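Local coordinates for SusD superfamily protein (Bacteroides thetaiotaomicron, PDB 3MCX) that is of unknown function but, as a SusD-family outer-membrane protein that carries zinc, probably binds nutrient glycans at the cell surface for import, at residues A[43-48]-A[138-143]; A[49-54]-A[66-71]; A[423-428]-A[450-455]. All blocks are in the same frame, centred on the assembly; numbering follows the deposited sequence. Where two conformers were deposited one is given.

Contact 1: residues A[43-48]-A[138-143]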
loop_
_atom_site.group_PDB
_atom_site.type_symbol
_atom_site.label_atom_id
_atom_site.label_comp_id
_atom_site.label_asym_id
_atom_site.label_seq_id
_atom_site.Cartn_x
_atom_site.Cartn_y
_atom_site.Cartn_z
ATOM N N ASP A 43 3.466 3.211 -8.917
ATOM C CA ASP A 43 2.316 4.114 -9.121
ATOM C C ASP A 43 0.992 3.480 -8.736
ATOM O O ASP A 43 0.488 3.795 -7.652
ATOM C CB ASP A 43 2.347 4.749 -10.522
ATOM C CG ASP A 43 2.882 3.795 -11.564
ATOM O OD1 ASP A 43 2.426 2.650 -11.568
ATOM O OD2 ASP A 43 3.724 4.209 -12.392
ATOM N N ASN A 44 0.416 2.616 -9.568
ATOM C CA ASN A 44 -0.961 2.197 -9.326
ATOM C C ASN A 44 -1.197 1.601 -7.932
ATOM O O ASN A 44 -2.158 2.001 -7.263
ATOM C CB ASN A 44 -1.428 1.240 -10.411
ATOM C CG ASN A 44 -1.452 1.905 -11.756
ATOM O OD1 ASN A 44 -0.402 2.132 -12.363
ATOM N ND2 ASN A 44 -2.675 2.212 -12.265
ATOM N N TYR A 45 -0.328 0.701 -7.475
ATOM C CA TYR A 45 -0.537 0.067 -6.165
ATOM C C TYR A 45 -0.089 0.967 -4.991
ATOM O O TYR A 45 -0.307 0.625 -3.816
ATOM C CB TYR A 45 0.106 -1.306 -6.097
ATOM C CG TYR A 45 -0.584 -2.344 -6.966
ATOM C CD1 TYR A 45 -0.304 -2.453 -8.319
ATOM C CD2 TYR A 45 -1.508 -3.214 -6.420
ATOM C CE1 TYR A 45 -0.922 -3.416 -9.103
ATOM C CE2 TYR A 45 -2.126 -4.185 -7.213
ATOM C CZ TYR A 45 -1.819 -4.276 -8.531
ATOM O OH TYR A 45 -2.415 -5.239 -9.314
ATOM N N TRP A 46 0.591 2.061 -5.316
ATOM C CA TRP A 46 0.998 3.043 -4.317
ATOM C C TRP A 46 -0.183 3.950 -4.011
ATOM O O TRP A 46 -0.615 4.054 -2.854
ATOM C CB TRP A 46 2.232 3.794 -4.822
ATOM C CG TRP A 46 2.926 4.656 -3.818
ATOM C CD1 TRP A 46 2.419 5.169 -2.669
ATOM C CD2 TRP A 46 4.269 5.151 -3.943
ATOM N NE1 TRP A 46 3.404 5.948 -2.044
ATOM C CE2 TRP A 46 4.531 5.952 -2.827
ATOM C CE3 TRP A 46 5.287 4.989 -4.908
ATOM C CZ2 TRP A 46 5.772 6.580 -2.628
ATOM C CZ3 TRP A 46 6.516 5.617 -4.708
ATOM C CH2 TRP A 46 6.745 6.403 -3.587
ATOM N N TYR A 47 -0.737 4.595 -5.025
ATOM C CA TYR A 47 -1.757 5.607 -4.765
ATOM C C TYR A 47 -3.195 5.128 -4.799
ATOM O O TYR A 47 -4.101 5.856 -4.370
ATOM C CB TYR A 47 -1.550 6.858 -5.625
ATOM C CG TYR A 47 -1.523 6.651 -7.121
ATOM C CD1 TYR A 47 -2.623 6.124 -7.808
ATOM C CD2 TYR A 47 -0.461 7.088 -7.884
ATOM C CE1 TYR A 47 -2.604 5.963 -9.217
ATOM C CE2 TYR A 47 -0.423 6.951 -9.253
ATOM C CZ TYR A 47 -1.500 6.378 -9.918
ATOM O OH TYR A 47 -1.463 6.236 -11.302
ATOM N N TYR A 48 -3.460 3.883 -5.252
ATOM C CA TYR A 48 -4.834 3.355 -5.249
ATOM C C TYR A 48 -5.508 3.471 -3.892
ATOM O O TYR A 48 -6.620 4.013 -3.803
ATOM C CB TYR A 48 -4.847 1.912 -5.744
ATOM C CG TYR A 48 -6.216 1.249 -5.755
ATOM C CD1 TYR A 48 -7.129 1.498 -6.751
ATOM C CD2 TYR A 48 -6.602 0.378 -4.729
ATOM C CE1 TYR A 48 -8.367 0.873 -6.769
ATOM C CE2 TYR A 48 -7.847 -0.238 -4.732
ATOM C CZ TYR A 48 -8.720 0.029 -5.755
ATOM O OH TYR A 48 -9.952 -0.566 -5.790
ATOM N N ARG A 138 -6.979 -7.656 -3.194
ATOM C CA ARG A 138 -7.609 -6.520 -2.559
ATOM C C ARG A 138 -8.063 -5.481 -3.586
ATOM O O ARG A 138 -8.988 -4.743 -3.276
ATOM C CB ARG A 138 -6.693 -5.946 -1.464
ATOM C CG ARG A 138 -5.516 -5.246 -1.961
ATOM C CD ARG A 138 -4.400 -5.145 -0.890
ATOM N NE ARG A 138 -4.759 -4.699 0.444
ATOM C CZ ARG A 138 -4.029 -3.858 1.221
ATOM N NH1 ARG A 138 -2.939 -3.253 0.767
ATOM N NH2 ARG A 138 -4.375 -3.644 2.461
ATOM N N LEU A 139 -7.496 -5.474 -4.805
ATOM C CA LEU A 139 -7.990 -4.595 -5.877
ATOM C C LEU A 139 -9.189 -5.190 -6.580
ATOM O O LEU A 139 -10.142 -4.466 -6.883
ATOM C CB LEU A 139 -6.897 -4.332 -6.929
ATOM C CG LEU A 139 -6.180 -2.998 -6.746
ATOM C CD1 LEU A 139 -5.370 -2.919 -5.428
ATOM C CD2 LEU A 139 -5.310 -2.708 -7.988
ATOM N N PHE A 140 -9.142 -6.491 -6.885
ATOM C CA PHE A 140 -10.078 -7.097 -7.807
ATOM C C PHE A 140 -11.160 -7.948 -7.136
ATOM O O PHE A 140 -11.998 -8.555 -7.816
ATOM C CB PHE A 140 -9.290 -7.914 -8.857
ATOM C CG PHE A 140 -8.454 -7.036 -9.765
ATOM C CD1 PHE A 140 -9.052 -6.399 -10.831
ATOM C CD2 PHE A 140 -7.101 -6.820 -9.514
ATOM C CE1 PHE A 140 -8.317 -5.551 -11.683
ATOM C CE2 PHE A 140 -6.346 -5.970 -10.352
ATOM C CZ PHE A 140 -6.982 -5.338 -11.423
ATOM N N GLY A 141 -11.146 -7.971 -5.785
ATOM C CA GLY A 141 -12.091 -8.759 -4.978
ATOM C C GLY A 141 -12.715 -7.879 -3.917
ATOM O O GLY A 141 -12.090 -6.945 -3.409
HETATM N N MSE A 142 -13.962 -8.180 -3.571
HETATM C CA MSE A 142 -14.622 -7.476 -2.470
HETATM C C MSE A 142 -13.886 -7.782 -1.160
HETATM O O MSE A 142 -13.272 -8.833 -1.017
HETATM C CB MSE A 142 -16.085 -7.910 -2.360
HETATM C CG MSE A 142 -16.940 -7.509 -3.555
HETATM SE SE MSE A 142 -17.135 -5.624 -3.870
HETATM C CE MSE A 142 -18.176 -5.088 -2.306
ATOM N N PRO A 143 -13.972 -6.873 -0.189
ATOM C CA PRO A 143 -13.228 -7.046 1.046
ATOM C C PRO A 143 -13.577 -8.351 1.764
ATOM O O PRO A 143 -14.735 -8.716 1.907
ATOM C CB PRO A 143 -13.638 -5.836 1.902
ATOM C CG PRO A 143 -14.220 -4.888 0.976
ATOM C CD PRO A 143 -14.695 -5.595 -0.222
HETATM O O HOH W 1 -10.481 -2.533 -4.096
#
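Leu139, in the last turn of helix 115-140, packs against Tyr45 and Tyr48, which lie about one turn apart on helix 44-51, so the contact is a helix end docked on the side of a short helix. CD2 of the leucine meets the Tyr45 ring obliquely, lying 3.6 Å from Tyr45 CE2. CD1 sits between the two rings, nearest Tyr48 CD2 at 3.6 Å. The branch carbon CG lies over a face of Tyr48, 4.0 Å from the ring centroid and 18° off the ring normal, a CH-pi contact. Leu139 has chi1 at -99°, off the staggered positions, consistent with a side chain turned by packing from several sides, the two rings among them.

This is interior packing of the largely helical SusD fold, whose family belongs to the TPR clan, and the same leucine also touches Tyr422 of helix 420-426 and Leu459.

Tyr48 holds CG anti to its backbone N (chi1 179°), which carries the ring out toward helix 115-140. Its hydroxyl then reaches water 1, with Tyr48 OH 2.6 Å from the water oxygen and the water lying in the ring plane. The water also lies 2.8 Å from Arg138 O, to which it probably donates, so it can bridge the tyrosine and a carbonyl near the helix end. No direct hydrogen bond spans the two segments. The other tyrosine's hydroxyl sits at the edge of the Phe140 ring, with Tyr45 OH 4.1 Å from Phe140 CE2, and the two side chains cross at about a right angle. Its polar need is met elsewhere, by Pro87 O of helix 81-106, while the Phe140 ring meets Trp88 of the same helix edge-to-face.

Contact 2: residues A[49-54]-A[66-71]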
loop_
_atom_site.group_PDB
_atom_site.type_symbol
_atom_site.label_atom_id
_atom_site.label_comp_id
_atom_site.label_asym_id
_atom_site.label_seq_id
_atom_site.Cartn_x
_atom_site.Cartn_y
_atom_site.Cartn_z
ATOM N N GLY A 49 -4.821 3.060 -2.845
ATOM C CA GLY A 49 -5.399 3.028 -1.512
ATOM C C GLY A 49 -5.551 4.385 -0.867
ATOM O O GLY A 49 -6.109 4.489 0.224
ATOM N N ASP A 50 -5.069 5.442 -1.514
ATOM C CA ASP A 50 -5.335 6.804 -1.089
ATOM C C ASP A 50 -6.452 7.455 -1.910
ATOM O O ASP A 50 -7.430 7.926 -1.346
ATOM C CB ASP A 50 -4.049 7.593 -1.152
ATOM C CG ASP A 50 -3.059 7.115 -0.125
ATOM O OD1 ASP A 50 -3.319 7.355 1.085
ATOM O OD2 ASP A 50 -2.058 6.505 -0.523
ATOM N N CYS A 51 -6.368 7.428 -3.221
ATOM C CA CYS A 51 -7.369 8.129 -4.030
ATOM C C CYS A 51 -8.756 7.503 -4.006
ATOM O O CYS A 51 -9.752 8.141 -4.406
ATOM C CB CYS A 51 -6.917 8.379 -5.481
ATOM S SG CYS A 51 -6.785 6.898 -6.495
ATOM N N ARG A 52 -8.859 6.260 -3.526
ATOM C CA ARG A 52 -10.140 5.589 -3.377
ATOM C C ARG A 52 -10.868 5.968 -2.088
ATOM O O ARG A 52 -12.061 5.663 -1.937
ATOM C CB ARG A 52 -9.956 4.060 -3.459
ATOM C CG ARG A 52 -9.454 3.555 -4.777
ATOM C CD ARG A 52 -10.541 3.467 -5.813
ATOM N NE ARG A 52 -11.272 2.200 -5.679
ATOM C CZ ARG A 52 -12.160 1.766 -6.559
ATOM N NH1 ARG A 52 -12.525 2.531 -7.571
ATOM N NH2 ARG A 52 -12.675 0.543 -6.426
ATOM N N ALA A 53 -10.165 6.629 -1.162
ATOM C CA ALA A 53 -10.737 7.049 0.118
ATOM C C ALA A 53 -11.092 8.543 0.019
ATOM O O ALA A 53 -11.589 8.973 -1.029
ATOM C CB ALA A 53 -9.803 6.703 1.318
ATOM N N ALA A 54 -10.960 9.317 1.092
ATOM C CA ALA A 54 -11.504 10.679 1.143
ATOM C C ALA A 54 -10.496 11.801 1.332
ATOM O O ALA A 54 -10.902 12.980 1.295
ATOM C CB ALA A 54 -12.574 10.780 2.255
ATOM N N LYS A 66 -6.393 7.214 -18.202
ATOM C CA LYS A 66 -5.468 8.244 -17.737
ATOM C C LYS A 66 -5.386 8.190 -16.214
ATOM O O LYS A 66 -6.152 7.475 -15.555
ATOM C CB LYS A 66 -5.884 9.617 -18.289
ATOM C CG LYS A 66 -5.807 9.721 -19.825
ATOM C CD LYS A 66 -4.369 9.845 -20.358
ATOM C CE LYS A 66 -4.284 9.838 -21.881
ATOM N NZ LYS A 66 -4.301 8.433 -22.375
ATOM N N ARG A 67 -4.448 8.915 -15.640
ATOM C CA ARG A 67 -4.059 8.648 -14.264
ATOM C C ARG A 67 -5.026 9.199 -13.224
ATOM O O ARG A 67 -5.585 10.308 -13.362
ATOM C CB ARG A 67 -2.639 9.137 -13.973
ATOM C CG ARG A 67 -2.453 10.632 -13.861
ATOM C CD ARG A 67 -0.946 11.007 -13.612
ATOM N NE ARG A 67 -0.213 10.806 -14.848
ATOM C CZ ARG A 67 -0.027 11.694 -15.810
ATOM N NH1 ARG A 67 -0.356 12.982 -15.641
ATOM N NH2 ARG A 67 0.524 11.320 -16.949
ATOM N N VAL A 68 -5.230 8.362 -12.212
ATOM C CA VAL A 68 -5.902 8.672 -10.949
ATOM C C VAL A 68 -7.427 8.773 -11.037
ATOM O O VAL A 68 -8.173 8.080 -10.293
ATOM C CB VAL A 68 -5.339 9.926 -10.234
ATOM C CG1 VAL A 68 -6.091 10.152 -8.890
ATOM C CG2 VAL A 68 -3.826 9.796 -9.960
ATOM N N SER A 69 -7.921 9.603 -11.926
ATOM C CA SER A 69 -9.333 9.928 -11.900
ATOM C C SER A 69 -10.288 8.730 -12.069
ATOM O O SER A 69 -11.341 8.731 -11.439
ATOM C CB SER A 69 -9.696 11.120 -12.803
ATOM O OG SER A 69 -9.482 10.880 -14.182
ATOM N N PRO A 70 -9.981 7.744 -12.924
ATOM C CA PRO A 70 -10.933 6.637 -13.014
ATOM C C PRO A 70 -11.073 5.833 -11.731
ATOM O O PRO A 70 -12.146 5.268 -11.485
ATOM C CB PRO A 70 -10.341 5.778 -14.138
ATOM C CG PRO A 70 -9.540 6.769 -14.999
ATOM C CD PRO A 70 -8.925 7.644 -13.960
ATOM N N TYR A 71 -10.004 5.729 -10.935
ATOM C CA TYR A 71 -10.088 5.145 -9.599
ATOM C C TYR A 71 -10.902 6.043 -8.653
ATOM O O TYR A 71 -11.860 5.607 -7.991
ATOM C CB TYR A 71 -8.721 4.954 -9.015
ATOM C CG TYR A 71 -7.826 3.927 -9.675
ATOM C CD1 TYR A 71 -8.296 2.744 -10.199
ATOM C CD2 TYR A 71 -6.465 4.106 -9.659
ATOM C CE1 TYR A 71 -7.416 1.783 -10.730
ATOM C CE2 TYR A 71 -5.569 3.148 -10.190
ATOM C CZ TYR A 71 -6.046 1.999 -10.702
ATOM O OH TYR A 71 -5.154 1.107 -11.222
#
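The backbones come nearest at Arg52 and Tyr71, whose CA atoms are 6.2 Å apart, near the C-terminal part of helix 44-51 and beside the short helix 69-72. A single hydrogen bond crosses there: Arg52 NH1 donates to Tyr71 O at 3.2 Å, and its N-H...O angle of 164° is close to straight. The donor lies in the carbonyl plane on a lone pair (C=O...N 125°), and the oxygen in turn lies near the guanidinium plane, so the two flat groups meet edge on. The bend at chi2 brings Arg52 CD to 3.3 Å from Tyr71 O, and the bend at chi3 then turns the guanidinium to the same oxygen. The other terminal nitrogen, NH2, bonds to Arg456 O, so one guanidinium serves two backbone carbonyls. A leucine here would probably leave both Tyr71 O and Arg456 O without this donor and the two chain segments no longer tied through it.

Alongside, Cys51 SG lies 3.7 Å from Tyr71 CB, a position set by chi1 of 69°. It is 5.4 Å from the Tyr71 ring centroid, an oblique sulfur-aromatic contact. Cys51 CB rests 3.9 Å from Val68 CG1, at the N-cap position just before helix 69-72.

Around this buried patch, Val68 also touches Val279 of helix 276-279, Tyr71 leans on Pro87 of helix 81-106 and hydrogen-bonds Asn83 O, and Arg52 packs against Phe421 of helix 420-426.

Contact 3: residues A[423-428]-A[450-455]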
loop_
_atom_site.group_PDB
_atom_site.type_symbol
_atom_site.label_atom_id
_atom_site.label_comp_id
_atom_site.label_asym_id
_atom_site.label_seq_id
_atom_site.Cartn_x
_atom_site.Cartn_y
_atom_site.Cartn_z
ATOM N N ASP A 423 -8.761 0.673 5.553
ATOM C CA ASP A 423 -9.252 1.017 6.908
ATOM C C ASP A 423 -10.771 1.130 6.929
ATOM O O ASP A 423 -11.427 0.681 7.868
ATOM C CB ASP A 423 -8.674 2.347 7.407
ATOM C CG ASP A 423 -7.175 2.357 7.516
ATOM O OD1 ASP A 423 -6.474 1.369 7.191
ATOM O OD2 ASP A 423 -6.665 3.410 7.993
ATOM N N TYR A 424 -11.345 1.766 5.908
ATOM C CA TYR A 424 -12.784 1.885 5.829
ATOM C C TYR A 424 -13.386 0.519 5.516
ATOM O O TYR A 424 -14.330 0.085 6.179
ATOM C CB TYR A 424 -13.196 2.852 4.720
ATOM C CG TYR A 424 -12.897 4.300 5.006
ATOM C CD1 TYR A 424 -11.646 4.817 4.720
ATOM C CD2 TYR A 424 -13.864 5.150 5.536
ATOM C CE1 TYR A 424 -11.367 6.160 4.984
ATOM C CE2 TYR A 424 -13.584 6.471 5.788
ATOM C CZ TYR A 424 -12.341 6.977 5.469
ATOM O OH TYR A 424 -12.052 8.315 5.729
ATOM N N LEU A 425 -12.828 -0.182 4.522
ATOM C CA LEU A 425 -13.442 -1.423 4.045
ATOM C C LEU A 425 -13.538 -2.455 5.164
ATOM O O LEU A 425 -14.607 -3.050 5.381
ATOM C CB LEU A 425 -12.671 -1.980 2.866
ATOM C CG LEU A 425 -12.586 -1.093 1.612
ATOM C CD1 LEU A 425 -11.791 -1.790 0.498
ATOM C CD2 LEU A 425 -13.992 -0.635 1.146
ATOM N N ARG A 426 -12.426 -2.698 5.859
ATOM C CA ARG A 426 -12.448 -3.771 6.871
ATOM C C ARG A 426 -13.286 -3.458 8.093
ATOM O O ARG A 426 -13.649 -4.346 8.862
ATOM C CB ARG A 426 -11.040 -4.161 7.323
ATOM C CG ARG A 426 -10.304 -3.112 8.103
ATOM C CD ARG A 426 -8.980 -3.650 8.648
ATOM N NE ARG A 426 -8.227 -2.526 9.198
ATOM C CZ ARG A 426 -7.417 -1.744 8.480
ATOM N NH1 ARG A 426 -7.181 -1.964 7.197
ATOM N NH2 ARG A 426 -6.817 -0.723 9.078
ATOM N N ASN A 427 -13.626 -2.177 8.257
ATOM C CA ASN A 427 -14.493 -1.739 9.316
ATOM C C ASN A 427 -15.940 -1.482 8.899
ATOM O O ASN A 427 -16.757 -1.025 9.696
ATOM C CB ASN A 427 -13.864 -0.538 10.030
ATOM C CG ASN A 427 -12.672 -0.957 10.859
ATOM O OD1 ASN A 427 -12.854 -1.739 11.813
ATOM N ND2 ASN A 427 -11.469 -0.541 10.483
ATOM N N GLY A 428 -16.278 -1.817 7.651
ATOM C CA GLY A 428 -17.637 -1.644 7.141
ATOM C C GLY A 428 -18.111 -0.206 7.040
ATOM O O GLY A 428 -19.311 0.079 7.121
ATOM N N ILE A 450 -19.342 6.060 -0.932
ATOM C CA ILE A 450 -19.127 4.640 -1.330
ATOM C C ILE A 450 -19.269 3.780 -0.077
ATOM O O ILE A 450 -18.439 3.860 0.811
ATOM C CB ILE A 450 -17.778 4.395 -2.006
ATOM C CG1 ILE A 450 -17.557 5.394 -3.154
ATOM C CG2 ILE A 450 -17.665 2.976 -2.551
ATOM C CD1 ILE A 450 -16.729 6.589 -2.692
ATOM N N GLU A 451 -20.297 2.937 -0.066
ATOM C CA GLU A 451 -20.425 1.924 0.987
ATOM C C GLU A 451 -19.405 0.817 0.806
ATOM O O GLU A 451 -18.950 0.556 -0.309
ATOM C CB GLU A 451 -21.826 1.318 1.000
ATOM C CG GLU A 451 -22.930 2.329 1.213
ATOM C CD GLU A 451 -23.115 2.741 2.668
ATOM O OE1 GLU A 451 -22.222 2.474 3.521
ATOM O OE2 GLU A 451 -24.184 3.350 2.922
ATOM N N ALA A 452 -19.049 0.148 1.917
ATOM C CA ALA A 452 -18.062 -0.940 1.888
ATOM C C ALA A 452 -18.559 -2.196 1.169
ATOM O O ALA A 452 -17.767 -3.068 0.820
ATOM C CB ALA A 452 -17.605 -1.299 3.322
ATOM N N THR A 453 -19.835 -2.216 0.861
ATOM C CA THR A 453 -20.493 -3.258 0.080
ATOM C C THR A 453 -20.768 -2.820 -1.368
ATOM O O THR A 453 -21.353 -3.594 -2.129
ATOM C CB THR A 453 -21.804 -3.645 0.723
ATOM O OG1 THR A 453 -22.582 -2.462 0.987
ATOM C CG2 THR A 453 -21.538 -4.409 2.064
ATOM N N ASP A 454 -20.300 -1.640 -1.761
ATOM C CA ASP A 454 -20.555 -1.172 -3.128
ATOM C C ASP A 454 -19.821 -2.096 -4.130
ATOM O O ASP A 454 -18.647 -2.346 -3.985
ATOM C CB ASP A 454 -20.081 0.277 -3.258
ATOM C CG ASP A 454 -20.590 0.966 -4.516
ATOM O OD1 ASP A 454 -20.234 0.488 -5.631
ATOM O OD2 ASP A 454 -21.296 2.011 -4.417
ATOM N N LEU A 455 -20.562 -2.558 -5.138
ATOM C CA LEU A 455 -19.983 -3.463 -6.146
ATOM C C LEU A 455 -18.762 -2.836 -6.777
ATOM O O LEU A 455 -17.871 -3.581 -7.199
ATOM C CB LEU A 455 -20.992 -3.871 -7.215
ATOM C CG LEU A 455 -22.264 -4.545 -6.749
ATOM C CD1 LEU A 455 -23.175 -4.815 -7.924
ATOM C CD2 LEU A 455 -21.886 -5.786 -5.983
HETATM O O HOH W 2 -20.409 0.748 4.463
#
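Water 2 is gripped from both segments and provides the polar link between Gly428 and Ala452. It donates to Gly428 O at 3.0 Å and accepts from Ala452 N at 2.9 Å. A second donated bond runs to Glu451 OE1 at 2.7 Å, but Glu451 was modelled in two conformers, so this leg is less certain. No direct hydrogen bond joins the segments.

The apolar part is carried by one methyl. Ala452 CB points at the helix end and sits 3.8 Å from Gly428 CA, where the glycine offers only backbone. The leucine flanks it more loosely, with Leu425 CD2 4.3 Å from Ala452 CB; chi1 of -61°, with CG anti to the carbonyl carbon, lets the CD2 branch reach the alanine. Ala452 is presented by a type I beta turn from Glu451 to Asp454, closed by Asp454 N to Glu451 O at 3.0 Å.

Within segment 423-428, Asn427 ND2 donates to Asp423 O at 2.9 Å with an N-H...O angle of 158°, in the carbonyl plane. Arg426 NH2 meets Asp423 OD1 in a salt bridge from above the carboxylate plane, and Arg426 NE pairs with Glu365.

Gly428, with phi at +65°, is the C-prime residue: its N bonds back to Leu425 O at 3.1 Å, and the next backbone N-H returns to Tyr424 O. These paired bonds define a Schellman motif ending helix 420-426.

In the fold
Contacts 1 and 2 share helix 44-51, and their centres are 10 Å apart. Segments 49-54 and 66-71 both fall in the chain between 43-48 and 138-143, so the local pairing lies within the longer closure. Asn44 ND2 lies 2.9 Å from Tyr71 OH, a probable hydrogen bond joining the two. Contact 3 follows both in sequence, with centres about 13 Å from contact 1 and 15 Å from contact 2. Pro143 meets Leu425, and Ala53 meets Tyr424, so helix 420-426 touches both earlier contacts. This packing between contacts joins the early helices to the late part of the SusD fold, away from the zinc sites.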